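Local coordinates for protein oxalate oxidase 1 (Hordeum vulgare, PDB 1FI2) that oxidises oxalate to carbon dioxide with release of hydrogen peroxide, as a secreted manganese-containing homohexamer that also has superoxide dismutase activity, at residues 93-98 against 135-140; 139-142 against 146-149. One frame throughout, in Å; residues are numbered along the deposited sequence.

Interaction 1. Residues 93-98 against 135-140; sequences ATEIGM and LMHFQF. With MN (manganese (II) ion), chain B.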
# COMPACT_ATOMS: atom_id res chain seq x y z
N ALA A 93 -3.53 -10.75 7.70
CA ALA A 93 -2.15 -11.15 7.42
C ALA A 93 -1.95 -12.56 6.89
O ALA A 93 -2.71 -13.48 7.16
CB ALA A 93 -1.34 -11.06 8.72
N THR A 94 -0.80 -12.71 6.23
CA THR A 94 -0.25 -13.99 5.82
C THR A 94 0.59 -14.52 6.98
O THR A 94 1.22 -13.74 7.68
CB THR A 94 0.66 -13.85 4.58
OG1 THR A 94 -0.10 -13.42 3.44
CG2 THR A 94 1.35 -15.16 4.23
N GLU A 95 0.59 -15.83 7.18
CA GLU A 95 1.38 -16.46 8.24
C GLU A 95 2.45 -17.35 7.62
O GLU A 95 2.22 -18.03 6.62
CB GLU A 95 0.47 -17.27 9.16
CG GLU A 95 1.15 -18.16 10.19
CD GLU A 95 0.18 -19.07 10.91
OE1 GLU A 95 -1.04 -18.89 10.75
OE2 GLU A 95 0.61 -19.99 11.64
N ILE A 96 3.63 -17.32 8.22
CA ILE A 96 4.76 -18.15 7.76
C ILE A 96 5.38 -18.79 8.99
O ILE A 96 5.74 -18.10 9.94
CB ILE A 96 5.72 -17.33 6.90
CG1 ILE A 96 6.78 -18.23 6.24
CG2 ILE A 96 6.38 -16.20 7.67
CD1 ILE A 96 7.53 -17.54 5.11
N GLY A 97 5.39 -20.13 9.05
CA GLY A 97 5.86 -20.77 10.28
C GLY A 97 6.83 -21.92 10.11
O GLY A 97 7.05 -22.44 9.02
N MET A 98 7.41 -22.32 11.24
CA MET A 98 8.36 -23.42 11.28
C MET A 98 8.01 -24.34 12.46
O MET A 98 7.78 -23.84 13.56
CB MET A 98 9.82 -22.96 11.39
CG MET A 98 10.78 -24.14 11.39
SD MET A 98 12.50 -23.69 11.63
CE MET A 98 12.97 -23.23 9.97
N LEU A 135 -7.25 -17.10 4.69
CA LEU A 135 -7.76 -18.43 4.39
C LEU A 135 -7.89 -19.28 5.66
O LEU A 135 -7.10 -19.12 6.59
CB LEU A 135 -6.86 -19.14 3.38
CG LEU A 135 -6.72 -18.47 2.01
CD1 LEU A 135 -5.83 -19.28 1.09
CD2 LEU A 135 -8.08 -18.25 1.35
N MET A 136 -8.86 -20.18 5.67
CA MET A 136 -9.05 -21.08 6.81
C MET A 136 -7.91 -22.10 6.88
O MET A 136 -7.46 -22.60 5.84
CB MET A 136 -10.42 -21.76 6.73
CG MET A 136 -10.84 -22.42 8.04
SD MET A 136 -12.39 -23.34 7.94
CE MET A 136 -13.52 -22.06 7.37
N HIS A 137 -7.43 -22.39 8.08
CA HIS A 137 -6.34 -23.35 8.25
C HIS A 137 -6.34 -23.93 9.66
O HIS A 137 -7.02 -23.40 10.55
CB HIS A 137 -5.00 -22.69 7.93
CG HIS A 137 -4.66 -21.50 8.77
ND1 HIS A 137 -5.36 -20.32 8.67
CD2 HIS A 137 -3.70 -21.28 9.70
CE1 HIS A 137 -4.86 -19.44 9.51
NE2 HIS A 137 -3.84 -19.99 10.16
N PHE A 138 -5.61 -25.02 9.88
CA PHE A 138 -5.54 -25.65 11.19
C PHE A 138 -4.26 -26.47 11.34
O PHE A 138 -3.56 -26.72 10.36
CB PHE A 138 -6.73 -26.62 11.34
CG PHE A 138 -6.74 -27.76 10.36
CD1 PHE A 138 -6.05 -28.94 10.61
CD2 PHE A 138 -7.45 -27.66 9.18
CE1 PHE A 138 -6.07 -29.98 9.71
CE2 PHE A 138 -7.47 -28.70 8.26
CZ PHE A 138 -6.77 -29.87 8.53
N GLN A 139 -3.98 -26.90 12.56
CA GLN A 139 -2.84 -27.76 12.86
C GLN A 139 -3.32 -28.84 13.83
O GLN A 139 -4.14 -28.56 14.70
CB GLN A 139 -1.61 -27.06 13.44
CG GLN A 139 -0.84 -26.15 12.50
CD GLN A 139 -1.37 -24.73 12.55
OE1 GLN A 139 -1.84 -24.27 13.60
NE2 GLN A 139 -1.32 -24.02 11.43
N PHE A 140 -2.84 -30.06 13.67
CA PHE A 140 -3.24 -31.19 14.52
C PHE A 140 -2.02 -32.02 14.88
O PHE A 140 -1.28 -32.44 13.98
CB PHE A 140 -4.29 -32.00 13.77
CG PHE A 140 -4.89 -33.17 14.49
CD1 PHE A 140 -5.87 -32.98 15.45
CD2 PHE A 140 -4.54 -34.46 14.15
CE1 PHE A 140 -6.44 -34.05 16.11
CE2 PHE A 140 -5.11 -35.55 14.80
CZ PHE A 140 -6.06 -35.34 15.78
MN MN B . -2.74 -19.41 12.02
O HOH W 1 -1.63 -21.34 12.20
O HOH W 2 -2.07 -18.81 14.28
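Glu95 and His137 face each other from strands of two different sheets, with a manganese ion between them. Their CA atoms lie 10.3 Å apart. The two strands run in roughly the same direction but share no backbone hydrogen bond. The contact is made by side chains, the metal and a water.

Glu95 reaches in with an extended chain, its CG anti to the backbone N (chi1 171°). OE1 of Glu95 binds the manganese at 2.2 Å. OE2 of Glu95 stays 3.4 Å from the manganese, so the carboxylate binds through one oxygen. His137 binds the ion through NE2, also at 2.2 Å. OE1 of Glu95 and NE2 of His137 lie 3.1 Å apart because both are ligands; they are not hydrogen-bonded. The carboxylate is turned 69° from the imidazole plane.

The two strands belong to the beta-jellyroll barrel of the cupin family, and its metal site lies between the two sheets. His88 and His90 complete the protein ligands, and two waters bring the coordination to six. Glu95 also belongs to the oxalate-binding site.

Second-shell groups hold the ligands in place. ND1 of His137 donates to the backbone O of Leu135 at 3.0 Å, with an N-H...O angle of 152°. With the metal bond at NE2, it probably limits rotation of the ring. Water 1 is a first-shell ligand gripped by Glu95 and Gln139, and it lies in the plane of the His137 ring at its edge. It donates to OE2 of Glu95 at 2.7 Å. The same water accepts from NE2 of Gln139 at 2.8 Å. Gln139 therefore reaches the metal site through a water, and its OE1 takes a hydrogen bond from Asn85, an oxalate-binding residue.

Interaction 2. Residues 139-142 against 146-149; sequences QFNV and EAYM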
# COMPACT_ATOMS: atom_id res chain seq x y z
N GLN A 139 -3.98 -26.90 12.56
CA GLN A 139 -2.84 -27.76 12.86
C GLN A 139 -3.32 -28.84 13.83
O GLN A 139 -4.14 -28.56 14.70
CB GLN A 139 -1.61 -27.06 13.44
CG GLN A 139 -0.84 -26.15 12.50
CD GLN A 139 -1.37 -24.73 12.55
OE1 GLN A 139 -1.84 -24.27 13.60
NE2 GLN A 139 -1.32 -24.02 11.43
N PHE A 140 -2.84 -30.06 13.67
CA PHE A 140 -3.24 -31.19 14.52
C PHE A 140 -2.02 -32.02 14.88
O PHE A 140 -1.28 -32.44 13.98
CB PHE A 140 -4.29 -32.00 13.77
CG PHE A 140 -4.89 -33.17 14.49
CD1 PHE A 140 -5.87 -32.98 15.45
CD2 PHE A 140 -4.54 -34.46 14.15
CE1 PHE A 140 -6.44 -34.05 16.11
CE2 PHE A 140 -5.11 -35.55 14.80
CZ PHE A 140 -6.06 -35.34 15.78
N ASN A 141 -1.77 -32.25 16.17
CA ASN A 141 -0.61 -33.02 16.59
C ASN A 141 -0.83 -34.52 16.40
O ASN A 141 -1.56 -35.15 17.16
CB ASN A 141 -0.26 -32.70 18.05
CG ASN A 141 1.01 -33.37 18.53
OD1 ASN A 141 1.66 -34.09 17.79
ND2 ASN A 141 1.37 -33.13 19.79
N VAL A 142 -0.13 -35.10 15.43
CA VAL A 142 -0.30 -36.51 15.10
C VAL A 142 0.78 -37.39 15.71
O VAL A 142 0.77 -38.61 15.51
CB VAL A 142 -0.32 -36.76 13.58
CG1 VAL A 142 -1.49 -36.04 12.92
CG2 VAL A 142 1.00 -36.36 12.93
N GLU A 146 4.78 -34.02 22.76
CA GLU A 146 4.30 -32.63 22.68
C GLU A 146 4.97 -31.97 21.48
O GLU A 146 6.15 -32.22 21.23
CB GLU A 146 4.69 -31.92 23.97
CG GLU A 146 4.31 -30.46 24.07
CD GLU A 146 4.90 -29.85 25.33
OE1 GLU A 146 6.08 -30.15 25.64
OE2 GLU A 146 4.19 -29.07 26.00
N ALA A 147 4.23 -31.17 20.72
CA ALA A 147 4.81 -30.51 19.55
C ALA A 147 4.77 -29.00 19.72
O ALA A 147 3.99 -28.51 20.54
CB ALA A 147 4.08 -30.91 18.29
N TYR A 148 5.64 -28.28 19.00
CA TYR A 148 5.56 -26.82 19.07
C TYR A 148 6.08 -26.19 17.78
O TYR A 148 6.89 -26.76 17.07
CB TYR A 148 6.21 -26.26 20.32
CG TYR A 148 7.64 -25.82 20.36
CD1 TYR A 148 8.01 -24.53 20.00
CD2 TYR A 148 8.65 -26.67 20.80
CE1 TYR A 148 9.33 -24.11 20.05
CE2 TYR A 148 9.97 -26.27 20.86
CZ TYR A 148 10.30 -24.99 20.49
OH TYR A 148 11.62 -24.59 20.54
N MET A 149 5.51 -25.03 17.46
CA MET A 149 5.89 -24.27 16.28
C MET A 149 5.98 -22.79 16.63
O MET A 149 5.39 -22.34 17.62
CB MET A 149 4.86 -24.45 15.16
CG MET A 149 3.46 -24.00 15.54
SD MET A 149 2.23 -24.25 14.26
CE MET A 149 0.89 -23.21 14.86
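Gln139 and Asn141 face Met149 and Ala147 across two antiparallel segments that diverge, from 6.7 Å between the CA atoms of Asn141 and Ala147 to 10.0 Å between those of Gln139 and Met149, with no hydrogen bond between them.

Where the segments are farther apart, the side chains of Gln139 and Met149 cross at about a right angle. The Met149 methyl CE sits 3.2 Å from OE1 of Gln139, a tight fit. SD of Met149 lies 4.0 Å from CG of Gln139. Met149 is extended beyond CG, while Gln139 bends at chi2 (90°), which turns a face of its amide to the methyl, with CE nearest OE1. With an alanine in place of Gln139, the Met149 methyl would probably lose one packing partner, Asn85 the acceptor for its ND2, and the metal-bound water a donor.

Where they come closer, the Asn141 amide lies against Ala147, with ND2 of Asn141 3.8 Å from the Ala147 CB. Its polar atoms serve the connecting turn: OD1 accepts from Gly143 N, an Asx turn, and ND2 donates to Thr145 O. One amide thus ties both ends of the short connection.

Strand 73-79 packs on this contact through Val77 and Phe79, which touch Met149. Strand 103-109 adds Val106 against Gln139 and Leu104 against Ala147, at the closed end of the jellyroll.

In the fold
From the N terminus the chain passes strands 54-59, 73-79 and 84-89 before strand 95-101, where interaction 1 begins. It then builds strands 103-109, 118-124 and 128-131 before strand 137-141, where interaction 1 closes this long loop across the metal site. Interaction 2 follows at once and closes a short one, the three-residue turn 143-145. The two loops are consecutive and neither encloses the other. They share Gln139 and Phe140. After the turn the chain enters strand 147-153, which lies beside 95-101, so both contacts join the same two sheets. They also touch directly, with Met98 O 3.4 Å from Met149 CB. Interaction 1 spans the metal-bearing interior, and interaction 2 spans the end where the sheets converge.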